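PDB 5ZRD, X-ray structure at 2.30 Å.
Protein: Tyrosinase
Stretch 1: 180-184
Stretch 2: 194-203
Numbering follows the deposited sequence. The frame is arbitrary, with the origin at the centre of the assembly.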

# COMPACT_ATOMS: atom_id res chain seq x y z
N TYR A 180 36.09 -16.96 1.46
CA TYR A 180 36.24 -18.36 1.15
C TYR A 180 37.42 -18.90 1.96
O TYR A 180 38.44 -18.26 1.99
CB TYR A 180 36.49 -18.48 -0.35
CG TYR A 180 36.79 -19.85 -0.89
CD1 TYR A 180 38.09 -20.35 -0.91
CD2 TYR A 180 35.79 -20.62 -1.46
CE1 TYR A 180 38.37 -21.61 -1.42
CE2 TYR A 180 36.05 -21.87 -1.99
CZ TYR A 180 37.35 -22.37 -1.97
OH TYR A 180 37.62 -23.57 -2.56
N PRO A 181 37.28 -20.06 2.60
CA PRO A 181 36.16 -21.02 2.35
C PRO A 181 35.09 -20.97 3.44
O PRO A 181 34.31 -21.89 3.58
CB PRO A 181 36.86 -22.39 2.43
CG PRO A 181 37.82 -22.15 3.58
CD PRO A 181 38.32 -20.72 3.39
N LEU A 182 35.04 -19.86 4.17
CA LEU A 182 34.09 -19.70 5.30
C LEU A 182 32.77 -19.02 4.87
O LEU A 182 32.67 -18.34 3.83
CB LEU A 182 34.76 -18.86 6.39
CG LEU A 182 36.02 -19.46 7.02
CD1 LEU A 182 36.46 -18.64 8.24
CD2 LEU A 182 35.77 -20.90 7.42
N SER A 183 31.77 -19.22 5.74
CA SER A 183 30.47 -18.62 5.63
C SER A 183 30.24 -17.59 6.74
O SER A 183 30.62 -17.79 7.93
CB SER A 183 29.42 -19.68 5.67
OG SER A 183 28.14 -19.14 5.41
N GLY A 184 29.58 -16.49 6.38
CA GLY A 184 29.15 -15.54 7.42
C GLY A 184 27.72 -15.06 7.26
O GLY A 184 27.42 -13.95 7.63
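Stretch 2 194-203: QTKIHNAKFP

The most distinctive feature of this contact is that the side chains of a helix hydrogen-bond the backbone groups of an irregular segment, with N199 serving S183 at both its amide and its carbonyl. The carboxamide oxygen OD1 of N199 accepts the backbone N of S183 at 2.9 Å, with an N-H...O angle of 170°, while ND2 of N199 donates to the backbone O of S183 at 3.0 Å and 156°. An asparagine side chain carries an acceptor and a donor side by side, so one residue can satisfy both polar groups of an extended residue, here S183 with phi/psi of -111/142°.

Stretch 1 forms no regular helix or strand. The peptide bond before P181 is cis, and beyond it L182 (-93/161°) and S183 are extended. Stretch 2 continues a helix that begins earlier in the chain. Its i to i+4 bonds include H198 N to Q194 O at 3.0 Å and N199 N to T195 O at 2.9 Å; near its end the spacing tightens, with F202 N bonded to N199 O at 2.9 Å, and the chain passes into a loop through K201 and F202. The two segments run in opposite senses: as stretch 1 proceeds from P181 to S183, its partners move back from F202 through N199 to T195. The nearest CA pairs are L182 with N199 at 5.6 Å and S183 with T195 at 5.3 Å. Together the two sides bury 369 Å².

Four residues before F202, H198 turns its ring edge to the carbonyl of P181. NE2 of H198 donates to O of P181 at 2.6 Å, a short and nearly linear bond with an angle of 171°, and the acceptor lies near the plane of the imidazole, where the N-H points. The chi1 of H198 is t, and its CA-to-CB bond points toward stretch 1.

At the other end of the contact, S183 and T195 both direct CB toward the opposing segment. OG of S183 donates to OG1 of T195 at 3.0 Å. G184 follows at the margin and adds little covered area.

The apolar part of the contact gathers around F202. CB of P181 sits over one face of its ring, 4.0 Å from the centroid and 12° off the normal, a CH-pi contact, while CG of P181 comes within 3.6 Å of CD1 of F202. L182 points its CA-to-CB bond sideways, but its end comes nearer, and CD2 lies 3.8 Å from CB of F202 and 3.6 Å from OD1 of N199. The contact thus grades from this hydrophobic pairing to the hydroxyl pair of S183 and T195. K196, I197 and A200 are exposed and take no part; the contact is made by T195, H198, N199 and F202.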

# COMPACT_ATOMS: atom_id res chain seq x y z
N GLN A 194 23.55 -23.29 9.54
CA GLN A 194 24.29 -23.79 8.33
C GLN A 194 25.72 -23.23 8.30
O GLN A 194 26.67 -23.91 7.97
CB GLN A 194 23.57 -23.48 7.01
CG GLN A 194 22.21 -24.18 6.82
CD GLN A 194 22.02 -25.47 7.60
OE1 GLN A 194 21.29 -25.52 8.60
NE2 GLN A 194 22.68 -26.53 7.16
N THR A 195 25.85 -21.98 8.68
CA THR A 195 27.15 -21.36 8.79
C THR A 195 28.05 -22.11 9.79
O THR A 195 29.24 -22.24 9.54
CB THR A 195 26.97 -19.90 9.20
OG1 THR A 195 26.63 -19.20 8.01
CG2 THR A 195 28.19 -19.29 9.82
N LYS A 196 27.52 -22.53 10.93
CA LYS A 196 28.35 -23.15 11.99
C LYS A 196 28.82 -24.55 11.56
O LYS A 196 29.96 -24.91 11.80
CB LYS A 196 27.60 -23.16 13.32
CG LYS A 196 27.85 -21.91 14.16
CD LYS A 196 26.66 -21.40 14.92
CE LYS A 196 26.29 -22.25 16.12
NZ LYS A 196 25.32 -21.53 16.99
N ILE A 197 27.93 -25.30 10.90
CA ILE A 197 28.22 -26.62 10.37
C ILE A 197 29.31 -26.48 9.31
O ILE A 197 30.40 -27.03 9.46
CB ILE A 197 26.93 -27.27 9.83
CG1 ILE A 197 25.91 -27.53 10.95
CG2 ILE A 197 27.21 -28.55 9.04
CD1 ILE A 197 24.52 -27.95 10.46
N HIS A 198 29.05 -25.64 8.31
CA HIS A 198 29.98 -25.33 7.22
C HIS A 198 31.36 -24.92 7.78
O HIS A 198 32.41 -25.47 7.36
CB HIS A 198 29.41 -24.27 6.26
CG HIS A 198 30.38 -23.91 5.19
ND1 HIS A 198 30.31 -24.44 3.91
CD2 HIS A 198 31.50 -23.16 5.25
CE1 HIS A 198 31.33 -23.99 3.21
NE2 HIS A 198 32.11 -23.21 4.03
N ASN A 199 31.39 -23.98 8.71
CA ASN A 199 32.70 -23.50 9.17
C ASN A 199 33.44 -24.56 10.00
O ASN A 199 34.68 -24.54 10.04
CB ASN A 199 32.56 -22.18 9.92
CG ASN A 199 32.23 -21.03 8.99
OD1 ASN A 199 32.22 -21.18 7.76
ND2 ASN A 199 31.98 -19.86 9.55
N ALA A 200 32.71 -25.45 10.69
CA ALA A 200 33.37 -26.55 11.42
C ALA A 200 34.26 -27.36 10.46
O ALA A 200 35.29 -27.84 10.87
CB ALA A 200 32.33 -27.44 12.09
N LYS A 201 33.89 -27.44 9.17
CA LYS A 201 34.72 -28.17 8.19
C LYS A 201 36.00 -27.42 7.83
O LYS A 201 36.76 -27.93 7.03
CB LYS A 201 33.95 -28.42 6.90
CG LYS A 201 32.73 -29.31 7.06
CD LYS A 201 31.91 -29.49 5.80
CE LYS A 201 30.48 -29.86 6.13
NZ LYS A 201 29.65 -30.04 4.92
N PHE A 202 36.29 -26.24 8.40
CA PHE A 202 37.40 -25.43 7.88
C PHE A 202 38.10 -24.68 9.02
O PHE A 202 38.24 -23.46 8.95
CB PHE A 202 36.92 -24.45 6.81
CG PHE A 202 36.47 -25.12 5.54
CD1 PHE A 202 37.40 -25.60 4.64
CD2 PHE A 202 35.13 -25.29 5.27
CE1 PHE A 202 36.99 -26.22 3.48
CE2 PHE A 202 34.72 -25.91 4.10
CZ PHE A 202 35.66 -26.39 3.21
N PRO A 203 38.59 -25.43 10.02
CA PRO A 203 39.05 -24.87 11.30
C PRO A 203 40.44 -24.23 11.32
O PRO A 203 40.76 -23.56 12.26
CB PRO A 203 39.13 -26.07 12.26
CG PRO A 203 38.93 -27.32 11.39
CD PRO A 203 38.95 -26.85 9.95